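PDB 6X9L: aldehyde dehydrogenase family protein from Pseudomonas syringae pv. tomato, which catalyses the NAD+-dependent oxidation of long-chain aliphatic aldehydes, probably to the corresponding carboxylic acids. Local coordinates for residues A[99-103]-A[186-190]; A[112-116]-A[158-162]; A[121-125]-A[450-454]; A[153-157]-A[167-171]. The protein carries 1 engineered substitution. All coordinates share one frame. Numbering follows the deposited sequence.

Interaction 1: A[99-103]-A[186-190]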
# COMPACT_ATOMS: atom_id res chain seq x y z
N ALA A 99 23.48 -25.34 -3.03
CA ALA A 99 23.28 -24.72 -1.72
C ALA A 99 21.80 -24.68 -1.34
O ALA A 99 21.44 -24.95 -0.18
CB ALA A 99 23.91 -23.31 -1.72
N ILE A 100 20.91 -24.38 -2.29
CA ILE A 100 19.47 -24.44 -2.04
C ILE A 100 19.07 -25.84 -1.57
O ILE A 100 18.42 -26.02 -0.53
CB ILE A 100 18.69 -24.03 -3.30
CG1 ILE A 100 18.95 -22.55 -3.64
CG2 ILE A 100 17.20 -24.43 -3.16
CD1 ILE A 100 18.64 -22.17 -5.11
N SER A 101 19.42 -26.86 -2.37
CA SER A 101 19.16 -28.24 -2.00
C SER A 101 19.68 -28.56 -0.60
O SER A 101 18.98 -29.17 0.22
CB SER A 101 19.81 -29.17 -3.03
OG SER A 101 19.44 -30.52 -2.84
N LEU A 102 20.92 -28.15 -0.32
CA LEU A 102 21.53 -28.47 0.97
C LEU A 102 20.74 -27.87 2.13
O LEU A 102 20.49 -28.54 3.14
CB LEU A 102 22.97 -27.98 1.01
CG LEU A 102 23.68 -28.32 2.33
CD1 LEU A 102 23.88 -29.81 2.40
CD2 LEU A 102 25.01 -27.57 2.48
N GLU A 103 20.31 -26.61 1.98
CA GLU A 103 19.74 -25.90 3.13
C GLU A 103 18.27 -26.23 3.34
O GLU A 103 17.83 -26.34 4.48
CB GLU A 103 19.95 -24.40 2.97
CG GLU A 103 19.41 -23.84 1.68
CD GLU A 103 19.64 -22.35 1.54
OE1 GLU A 103 20.31 -21.76 2.41
OE2 GLU A 103 19.14 -21.76 0.55
N LEU A 186 16.45 -20.14 8.06
CA LEU A 186 16.42 -21.55 7.67
C LEU A 186 16.86 -21.78 6.22
O LEU A 186 16.80 -22.91 5.74
CB LEU A 186 15.02 -22.13 7.90
CG LEU A 186 14.55 -21.90 9.35
CD1 LEU A 186 13.03 -21.84 9.50
CD2 LEU A 186 15.13 -22.97 10.23
N SER A 187 17.32 -20.75 5.52
CA SER A 187 17.89 -20.94 4.19
C SER A 187 18.92 -19.85 3.93
O SER A 187 18.85 -19.12 2.93
CB SER A 187 16.80 -20.94 3.11
OG SER A 187 16.10 -19.71 3.10
N PRO A 188 19.89 -19.71 4.80
CA PRO A 188 20.84 -18.60 4.68
C PRO A 188 22.00 -18.85 3.72
O PRO A 188 22.66 -17.90 3.32
CB PRO A 188 21.36 -18.45 6.10
CG PRO A 188 21.38 -19.88 6.58
CD PRO A 188 20.17 -20.55 5.97
N LEU A 189 22.25 -20.11 3.37
CA LEU A 189 23.48 -20.43 2.64
C LEU A 189 23.46 -19.88 1.22
O LEU A 189 24.48 -19.38 0.72
CB LEU A 189 23.70 -21.94 2.64
CG LEU A 189 23.66 -22.50 4.06
CD1 LEU A 189 23.95 -24.01 4.06
CD2 LEU A 189 24.59 -21.72 4.97
N SER A 190 22.31 -20.00 0.53
CA SER A 190 22.23 -19.52 -0.84
C SER A 190 22.24 -18.01 -0.89
O SER A 190 22.85 -17.41 -1.79
CB SER A 190 20.98 -20.10 -1.52
OG SER A 190 19.76 -19.75 -0.88
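A buried carboxylate can be accommodated at the start of another helix, and helix 93-104 illustrates this against the beginning of helix 188-201. The walk starts with A99, whose CB rests 4.2 Å from CA of S190; so small a side chain lets the backbones come within 5.4 Å, CA of A99 to CA of S190. I100 adds a van der Waals contact, CG1 lying 3.8 Å from CB of S190, while its flank also meets L162 of helix 161-174. L102 joins an apolar patch, with its CD2 4.0 Å from CD1 of L189, and strand 33-38 closes over both leucines through N38 and V36. E103 then supplies the polar centre. Its OE2 accepts a short hydrogen bond from OG of S190 (2.5 Å), and its OE1 accepts one from N of S190 (3.3 Å) and a weak one from N of L189 (2.7 Å), although the position of OE1 is less certain. Both carboxylate oxygens are therefore engaged at the first turn of helix 188-201, where backbone NH groups lack intrahelical acceptors and which is the positive end of the helix dipole. The chemistry implies that an acidic group is accommodated in a buried interface by helix-end amides and a hydroxyl.

Interaction 2: A[112-116]-A[158-162]. With NAD (nicotinamide-adenine-dinucleotide), chain D; OYA (octanal), chain C.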
# COMPACT_ATOMS: atom_id res chain seq x y z
N ARG A 112 17.97 -27.27 -10.04
CA ARG A 112 18.57 -26.88 -11.30
C ARG A 112 17.53 -26.37 -12.29
O ARG A 112 17.76 -25.39 -13.01
CB ARG A 112 19.33 -28.06 -11.90
CG ARG A 112 20.52 -28.53 -11.06
CD ARG A 112 21.01 -29.87 -11.54
NE ARG A 112 22.31 -30.23 -10.97
CZ ARG A 112 22.70 -31.48 -10.75
NH1 ARG A 112 21.89 -32.49 -11.04
NH2 ARG A 112 23.90 -31.74 -10.23
N ALA A 113 16.37 -27.03 -12.34
CA ALA A 113 15.40 -26.75 -13.40
C ALA A 113 14.56 -25.53 -13.10
O ALA A 113 14.09 -24.88 -14.06
CB ALA A 113 14.48 -27.95 -13.60
N MET A 114 14.38 -25.18 -11.83
CA MET A 114 13.40 -24.15 -11.52
C MET A 114 13.82 -23.21 -10.41
O MET A 114 13.73 -21.98 -10.57
CB MET A 114 12.08 -24.82 -11.17
CG MET A 114 11.19 -25.01 -12.37
SD MET A 114 9.58 -25.58 -11.84
CE MET A 114 10.08 -26.99 -10.85
N GLN A 115 14.25 -23.78 -9.28
CA GLN A 115 14.69 -22.98 -8.15
C GLN A 115 15.68 -21.88 -8.57
O GLN A 115 15.56 -20.73 -8.12
CB GLN A 115 15.29 -23.92 -7.10
CG GLN A 115 15.33 -23.38 -5.67
CD GLN A 115 13.97 -23.32 -4.98
OE1 GLN A 115 13.60 -22.27 -4.45
NE2 GLN A 115 13.24 -24.43 -4.95
N VAL A 116 16.64 -22.20 -9.44
CA VAL A 116 17.60 -21.19 -9.91
C VAL A 116 17.11 -20.46 -11.16
O VAL A 116 17.09 -19.22 -11.17
CB VAL A 116 18.98 -21.81 -10.18
CG1 VAL A 116 19.95 -20.74 -10.68
CG2 VAL A 116 19.51 -22.47 -8.92
N TRP A 158 12.00 -19.41 3.23
CA TRP A 158 13.00 -20.43 2.90
C TRP A 158 12.60 -21.37 1.77
O TRP A 158 13.43 -22.19 1.35
CB TRP A 158 13.30 -21.26 4.15
CG TRP A 158 12.05 -21.73 4.84
CD1 TRP A 158 11.56 -21.26 6.03
CD2 TRP A 158 11.16 -22.76 4.41
NE1 TRP A 158 10.41 -21.92 6.35
CE2 TRP A 158 10.14 -22.86 5.38
CE3 TRP A 158 11.11 -23.61 3.31
CZ2 TRP A 158 9.09 -23.78 5.27
CZ3 TRP A 158 10.06 -24.51 3.20
CH2 TRP A 158 9.07 -24.59 4.16
N ASN A 159 11.36 -21.28 1.26
CA ASN A 159 10.83 -22.33 0.39
C ASN A 159 11.28 -22.16 -1.06
O ASN A 159 11.49 -23.16 -1.78
CB ASN A 159 9.30 -22.35 0.46
CG ASN A 159 8.70 -21.09 -0.12
OD1 ASN A 159 9.18 -19.98 0.14
ND2 ASN A 159 7.68 -21.26 -0.95
N TRP A 160 11.42 -20.92 -1.52
CA TRP A 160 12.02 -20.60 -2.81
C TRP A 160 13.08 -19.53 -2.57
O TRP A 160 12.94 -18.38 -3.01
CB TRP A 160 10.96 -20.12 -3.80
CG TRP A 160 10.06 -21.17 -4.29
CD1 TRP A 160 8.93 -21.65 -3.68
CD2 TRP A 160 10.19 -21.89 -5.52
NE1 TRP A 160 8.35 -22.63 -4.46
CE2 TRP A 160 9.11 -22.80 -5.59
CE3 TRP A 160 11.11 -21.85 -6.57
CZ2 TRP A 160 8.93 -23.65 -6.68
CZ3 TRP A 160 10.93 -22.70 -7.65
CH2 TRP A 160 9.84 -23.59 -7.70
N PRO A 161 14.18 -19.89 -1.90
CA PRO A 161 15.02 -18.85 -1.25
C PRO A 161 15.66 -17.87 -2.23
O PRO A 161 15.51 -16.65 -2.06
CB PRO A 161 16.05 -19.67 -0.46
CG PRO A 161 16.05 -21.04 -1.08
CD PRO A 161 14.68 -21.26 -1.67
N LEU A 162 16.37 -18.36 -3.25
CA LEU A 162 16.99 -17.45 -4.21
C LEU A 162 15.93 -16.69 -4.99
O LEU A 162 16.01 -15.47 -5.16
CB LEU A 162 17.88 -18.23 -5.17
CG LEU A 162 18.70 -17.33 -6.08
CD1 LEU A 162 19.57 -16.41 -5.25
CD2 LEU A 162 19.54 -18.18 -7.00
PA NAD D . 7.56 -16.79 8.26
O1A NAD D . 6.39 -15.87 8.20
O2A NAD D . 7.61 -17.59 9.50
O5B NAD D . 8.95 -15.98 8.06
C5B NAD D . 9.18 -15.19 6.91
C4B NAD D . 10.33 -14.21 7.16
O4B NAD D . 9.97 -13.33 8.21
C3B NAD D . 11.61 -14.88 7.62
O3B NAD D . 12.71 -14.18 7.07
C2B NAD D . 11.60 -14.71 9.13
O2B NAD D . 12.89 -14.65 9.70
C1B NAD D . 10.95 -13.35 9.23
N9A NAD D . 10.22 -13.13 10.47
C8A NAD D . 9.60 -14.05 11.30
N7A NAD D . 9.00 -13.35 12.29
C5A NAD D . 9.22 -12.03 12.10
C6A NAD D . 8.84 -10.90 12.80
N6A NAD D . 7.97 -11.00 13.81
N1A NAD D . 9.22 -9.66 12.33
C2A NAD D . 9.98 -9.54 11.19
N3A NAD D . 10.36 -10.67 10.49
C4A NAD D . 9.98 -11.88 10.96
O3 NAD D . 7.58 -17.65 6.90
PN NAD D . 7.38 -19.23 6.70
O1N NAD D . 6.02 -19.62 7.14
O2N NAD D . 8.56 -19.94 7.23
O5D NAD D . 7.44 -19.12 5.07
C5D NAD D . 6.46 -19.76 4.30
C4D NAD D . 5.27 -18.81 4.14
O4D NAD D . 5.58 -17.81 3.19
C3D NAD D . 4.05 -19.56 3.61
O3D NAD D . 2.89 -18.99 4.17
C2D NAD D . 4.07 -19.20 2.15
O2D NAD D . 2.80 -19.30 1.55
C1D NAD D . 4.57 -17.75 2.20
N1N NAD D . 5.03 -17.39 0.86
C2N NAD D . 4.35 -16.45 0.14
C3N NAD D . 4.74 -16.13 -1.15
C7N NAD D . 4.02 -15.12 -1.98
O7N NAD D . 4.68 -14.65 -3.13
N7N NAD D . 2.79 -14.69 -1.66
C4N NAD D . 5.84 -16.78 -1.72
C5N NAD D . 6.52 -17.74 -0.99
C6N NAD D . 6.10 -18.05 0.30
C14 OYA C . 5.98 -22.76 -11.38
C5 OYA C . 5.89 -22.29 -9.93
C6 OYA C . 6.83 -21.11 -9.74
C11 OYA C . 7.12 -20.93 -8.27
C7 OYA C . 6.02 -20.14 -7.59
C8 OYA C . 6.45 -19.92 -6.14
C9 OYA C . 5.65 -18.81 -5.45
C10 OYA C . 4.78 -19.37 -4.35
OAB OYA C . 5.24 -19.51 -3.23
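This is a buried packing contact, without cross-segment hydrogen bonds, between the end region of helix 108-115 and the loop that leads from strand 143-155 into helix 161-174. Its centrepiece is the indole of W160, the N-cap residue of that helix. NE2 of Q115 lies over one face of the ring and C11 of octanal over the opposite face, CZ2 of W160 approaching C11 to 3.6 Å. M114 borders the ring edge, with CB 4.3 Å from CZ3 of W160, and OE1 of Q115 reaches to 3.1 Å from CD of P161. The same loop also meets the cofactor: NE1 of W158 gives a weak 2.8 Å hydrogen bond to O2N of NAD. Between the two tryptophans, N159 bonds through ND2 to the carbonyl of Q289, and ND2 lies 3.8 Å from OAB of octanal, whose hydrogen bond comes from N of A291, an engineered residue. An asparagine side chain and a backbone NH beside the aldehyde oxygen are consistent with the oxyanion hole of aldehyde dehydrogenases.

Interaction 3: A[121-125]-A[450-454]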
# COMPACT_ATOMS: atom_id res chain seq x y z
N GLU A 121 15.21 -15.31 -13.95
CA GLU A 121 14.25 -14.62 -14.81
C GLU A 121 13.82 -13.27 -14.25
O GLU A 121 13.68 -12.30 -15.00
CB GLU A 121 13.04 -15.52 -15.04
CG GLU A 121 13.27 -16.54 -16.13
CD GLU A 121 13.28 -15.91 -17.50
OE1 GLU A 121 14.37 -15.56 -18.00
OE2 GLU A 121 12.17 -15.76 -18.08
N HIS A 122 13.57 -13.19 -12.93
CA HIS A 122 13.26 -11.90 -12.32
C HIS A 122 14.35 -10.87 -12.60
O HIS A 122 14.06 -9.70 -12.85
CB HIS A 122 13.08 -12.03 -10.80
CG HIS A 122 11.89 -12.83 -10.38
ND1 HIS A 122 10.65 -12.71 -10.97
CD2 HIS A 122 11.74 -13.74 -9.39
CE1 HIS A 122 9.80 -13.52 -10.38
NE2 HIS A 122 10.43 -14.17 -9.42
N VAL A 123 15.61 -11.30 -12.52
CA VAL A 123 16.72 -10.38 -12.77
C VAL A 123 16.74 -9.96 -14.24
O VAL A 123 16.97 -8.78 -14.55
CB VAL A 123 18.03 -11.05 -12.32
CG1 VAL A 123 19.24 -10.17 -12.59
CG2 VAL A 123 17.92 -11.40 -10.83
N ARG A 124 16.46 -10.89 -15.15
CA ARG A 124 16.43 -10.55 -16.57
C ARG A 124 15.34 -9.52 -16.85
O ARG A 124 15.58 -8.52 -17.55
CB ARG A 124 16.23 -11.82 -17.38
CG ARG A 124 16.71 -11.74 -18.81
CD ARG A 124 15.55 -11.81 -19.78
NE ARG A 124 14.59 -12.85 -19.42
CZ ARG A 124 13.29 -12.78 -19.69
NH1 ARG A 124 12.79 -11.71 -20.30
NH2 ARG A 124 12.49 -13.76 -19.32
N VAL A 125 14.15 -9.74 -16.28
CA VAL A 125 12.99 -8.89 -16.52
C VAL A 125 13.25 -7.46 -16.05
O VAL A 125 12.84 -6.49 -16.70
CB VAL A 125 11.75 -9.49 -15.84
CG1 VAL A 125 10.60 -8.50 -15.81
CG2 VAL A 125 11.33 -10.78 -16.54
N TRP A 450 4.75 -20.75 -16.61
CA TRP A 450 5.00 -19.61 -15.75
C TRP A 450 5.29 -18.36 -16.58
O TRP A 450 5.92 -18.42 -17.64
CB TRP A 450 6.15 -19.98 -14.82
CG TRP A 450 6.56 -18.96 -13.86
CD1 TRP A 450 5.93 -18.61 -12.69
CD2 TRP A 450 7.75 -18.16 -13.93
NE1 TRP A 450 6.64 -17.61 -12.06
CE2 TRP A 450 7.77 -17.33 -12.79
CE3 TRP A 450 8.79 -18.07 -14.85
CZ2 TRP A 450 8.80 -16.41 -12.56
CZ3 TRP A 450 9.81 -17.17 -14.62
CH2 TRP A 450 9.81 -16.35 -13.48
N ASN A 451 4.83 -17.21 -16.10
CA ASN A 451 4.95 -15.95 -16.84
C ASN A 451 5.66 -14.91 -15.98
O ASN A 451 5.04 -14.34 -15.06
CB ASN A 451 3.57 -15.45 -17.27
CG ASN A 451 3.62 -14.16 -18.06
OD1 ASN A 451 4.65 -13.51 -18.15
ND2 ASN A 451 2.48 -13.76 -18.61
N PRO A 452 6.94 -14.61 -16.24
CA PRO A 452 7.67 -13.68 -15.36
C PRO A 452 7.20 -12.24 -15.44
O PRO A 452 7.69 -11.41 -14.66
CB PRO A 452 9.12 -13.82 -15.82
CG PRO A 452 9.03 -14.31 -17.24
CD PRO A 452 7.82 -15.21 -17.26
N MET A 453 6.30 -11.88 -16.36
CA MET A 453 5.80 -10.52 -16.44
C MET A 453 4.46 -10.34 -15.75
O MET A 453 4.03 -9.20 -15.57
CB MET A 453 5.66 -10.08 -17.90
CG MET A 453 6.95 -10.09 -18.71
SD MET A 453 8.13 -8.86 -18.14
CE MET A 453 7.09 -7.64 -17.34
N ALA A 454 3.79 -11.43 -15.39
CA ALA A 454 2.45 -11.32 -14.80
C ALA A 454 2.56 -10.83 -13.37
O ALA A 454 3.42 -11.32 -12.61
CB ALA A 454 1.72 -12.66 -14.84
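The octanal pocket of this aldehyde dehydrogenase has W450 in its wall, on a loop set against helix 117-129. That loop lies between strands 442-445 and 463-464 and folds into a type I beta turn from N451 to A454. The turn is closed by the backbone bond from N of A454 to O of N451 (3.2 Å), and an Asx turn reinforces it, N of M453 donating to OD1 of N451 at 2.9 Å. Across the interface no hydrogen bond forms; shape and aromatic contacts hold it together. The indole of W450 directs its edge toward the face of H122 in an offset edge-to-face pair, the H122 ring and the six-membered ring of W450 having centroids 5.7 Å apart and planes at 72°. CZ3 of W450 also touches CB of E121 at 3.7 Å. A weak hydrogen bond from NE1 of W450 to the hydroxyl of Y163 further ties the indole to helix 161-174. P452 meets the salt-bridged pair of E121 and R124, in which NH2 of R124 lies a very short 2.4 Å from OE2 of E121; that same OE2 is 3.6 Å from CG of P452. The loop also reaches the second subunit, where ND2 of N451 is hydrogen-bonded to OG1 of T142 of that subunit. V125 completes the apolar side: its CG2 lies 3.8 Å from CB of P452, and its CG1 packs 3.4 Å from SD of M453.

Interaction 4: A[153-157]-A[167-171]. With NAD (nicotinamide-adenine-dinucleotide), chain D.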
# COMPACT_ATOMS: atom_id res chain seq x y z
N ALA A 153 13.72 -2.39 3.27
CA ALA A 153 13.94 -3.62 4.03
C ALA A 153 13.27 -4.79 3.32
O ALA A 153 12.07 -4.74 3.03
CB ALA A 153 13.40 -3.50 5.45
N LEU A 154 14.04 -5.85 3.06
CA LEU A 154 13.52 -7.04 2.40
C LEU A 154 13.67 -8.24 3.32
O LEU A 154 14.77 -8.53 3.80
CB LEU A 154 14.24 -7.29 1.08
CG LEU A 154 14.51 -6.02 0.27
CD1 LEU A 154 15.40 -6.35 -0.95
CD2 LEU A 154 13.21 -5.31 -0.12
N ILE A 155 12.56 -8.95 3.54
CA ILE A 155 12.53 -10.14 4.36
C ILE A 155 11.94 -11.28 3.53
O ILE A 155 10.86 -11.12 2.92
CB ILE A 155 11.72 -9.91 5.65
CG1 ILE A 155 12.30 -8.73 6.43
CG2 ILE A 155 11.71 -11.14 6.52
CD1 ILE A 155 11.45 -8.36 7.63
N THR A 156 12.63 -12.41 3.49
CA THR A 156 12.27 -13.50 2.59
C THR A 156 12.17 -14.84 3.31
O THR A 156 12.78 -15.05 4.38
CB THR A 156 13.28 -13.59 1.44
OG1 THR A 156 14.61 -13.56 1.95
CG2 THR A 156 13.07 -12.43 0.47
N PRO A 157 11.39 -15.79 2.74
CA PRO A 157 11.19 -17.11 3.37
C PRO A 157 12.18 -18.14 2.86
O PRO A 157 13.08 -17.80 2.08
CB PRO A 157 9.76 -17.45 2.95
CG PRO A 157 9.75 -16.93 1.50
CD PRO A 157 10.63 -15.69 1.48
N ALA A 167 12.99 -11.62 -6.76
CA ALA A 167 11.77 -10.86 -7.00
C ALA A 167 11.80 -9.52 -6.29
O ALA A 167 11.13 -8.58 -6.74
CB ALA A 167 10.53 -11.65 -6.54
N LYS A 168 12.53 -9.41 -5.19
CA LYS A 168 12.59 -8.17 -4.44
C LYS A 168 13.80 -7.33 -4.82
O LYS A 168 13.67 -6.13 -5.10
CB LYS A 168 12.58 -8.45 -2.93
CG LYS A 168 11.31 -9.16 -2.45
CD LYS A 168 11.26 -9.24 -0.95
CE LYS A 168 10.14 -10.12 -0.47
NZ LYS A 168 8.83 -9.43 -0.59
N VAL A 169 14.98 -7.95 -4.90
CA VAL A 169 16.22 -7.20 -5.05
C VAL A 169 16.34 -6.64 -6.46
O VAL A 169 16.70 -5.47 -6.64
CB VAL A 169 17.44 -8.07 -4.69
CG1 VAL A 169 18.75 -7.41 -5.17
CG2 VAL A 169 17.50 -8.31 -3.21
N ALA A 170 16.05 -7.45 -7.47
CA ALA A 170 16.20 -6.97 -8.84
C ALA A 170 15.37 -5.72 -9.10
O ALA A 170 15.95 -4.67 -9.44
CB ALA A 170 15.86 -8.09 -9.82
N PRO A 171 14.05 -5.73 -8.89
CA PRO A 171 13.28 -4.50 -9.12
C PRO A 171 13.71 -3.34 -8.23
O PRO A 171 13.82 -2.20 -8.71
CB PRO A 171 11.84 -4.95 -8.82
CG PRO A 171 12.01 -6.08 -7.86
CD PRO A 171 13.23 -6.80 -8.32
PA NAD D . 7.56 -16.79 8.26
O1A NAD D . 6.39 -15.87 8.20
O2A NAD D . 7.61 -17.59 9.50
O5B NAD D . 8.95 -15.98 8.06
C5B NAD D . 9.18 -15.19 6.91
C4B NAD D . 10.33 -14.21 7.16
O4B NAD D . 9.97 -13.33 8.21
C3B NAD D . 11.61 -14.88 7.62
O3B NAD D . 12.71 -14.18 7.07
C2B NAD D . 11.60 -14.71 9.13
O2B NAD D . 12.89 -14.65 9.70
C1B NAD D . 10.95 -13.35 9.23
N9A NAD D . 10.22 -13.13 10.47
C8A NAD D . 9.60 -14.05 11.30
N7A NAD D . 9.00 -13.35 12.29
C5A NAD D . 9.22 -12.03 12.10
C6A NAD D . 8.84 -10.90 12.80
N6A NAD D . 7.97 -11.00 13.81
N1A NAD D . 9.22 -9.66 12.33
C2A NAD D . 9.98 -9.54 11.19
N3A NAD D . 10.36 -10.67 10.49
C4A NAD D . 9.98 -11.88 10.96
O3 NAD D . 7.58 -17.65 6.90
PN NAD D . 7.38 -19.23 6.70
O1N NAD D . 6.02 -19.62 7.14
O2N NAD D . 8.56 -19.94 7.23
O5D NAD D . 7.44 -19.12 5.07
C5D NAD D . 6.46 -19.76 4.30
C4D NAD D . 5.27 -18.81 4.14
O4D NAD D . 5.58 -17.81 3.19
C3D NAD D . 4.05 -19.56 3.61
O3D NAD D . 2.89 -18.99 4.17
C2D NAD D . 4.07 -19.20 2.15
O2D NAD D . 2.80 -19.30 1.55
C1D NAD D . 4.57 -17.75 2.20
N1N NAD D . 5.03 -17.39 0.86
C2N NAD D . 4.35 -16.45 0.14
C3N NAD D . 4.74 -16.13 -1.15
C7N NAD D . 4.02 -15.12 -1.98
O7N NAD D . 4.68 -14.65 -3.13
N7N NAD D . 2.79 -14.69 -1.66
C4N NAD D . 5.84 -16.78 -1.72
C5N NAD D . 6.52 -17.74 -0.99
C6N NAD D . 6.10 -18.05 0.30
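In a beta-alpha-beta unit, helix and strand are normally joined by apolar packing, and the stretch 167-171 of helix 161-174 shows how one long polar side chain can share the task. A167 leads in, turned to H122 of helix 117-129 and to E467. K168 follows and makes most of the contact. Its CB lies 4.0 Å from CD1 of L154, and its extended aliphatic chain runs along the strand end until CE is 3.6 Å from O of I155 and 3.8 Å from CG2 of T156. The ammonium group goes further, forming a salt bridge with E467 and hydrogen bonds with S232 and T234, so the charge is satisfied beyond the strand that its methylenes cover. V169 then supplies the purely apolar pair, CG2 standing 3.7 Å from CD1 of L154. At P171 the helix kinks, because a proline nitrogen cannot donate to the preceding turn. Just past the strand, O of T156 accepts a 2.8 Å hydrogen bond from O3B of NAD, and CG2 of I155 lies 3.2 Å from O3B of NAD. The short segments run nearly antiparallel, at 154° with their axes 9.5 Å apart. Strand 143-155 lies between its parallel partners 178-182 and 230-234, while A170 packs the helix against V123 and A126 of helix 117-129.

How the interactions relate
The four interactions form a chain of contacts around the cofactor and substrate sites, in which 1 touches 2 and 4, and 4 touches 3; centres lie 10 to 16 Å apart, except that interactions 1 and 3 are separated by 22 Å. Along the chain, successive helices 93-104, 108-115 and 117-129 give the first segments of interactions 1, 2 and 3; strand 143-155, the following loop and helix 161-174 then supply interactions 4 and 2. Segment 186-190 closes interaction 1, and 450-454 returns much later for interaction 3. Interactions 2 and 4 share helix 161-174 and both touch NAD, whereas interactions 2 and 3 bring W160 and W450 to octanal. Sequence-distant pieces thus join the cofactor site to the substrate pocket.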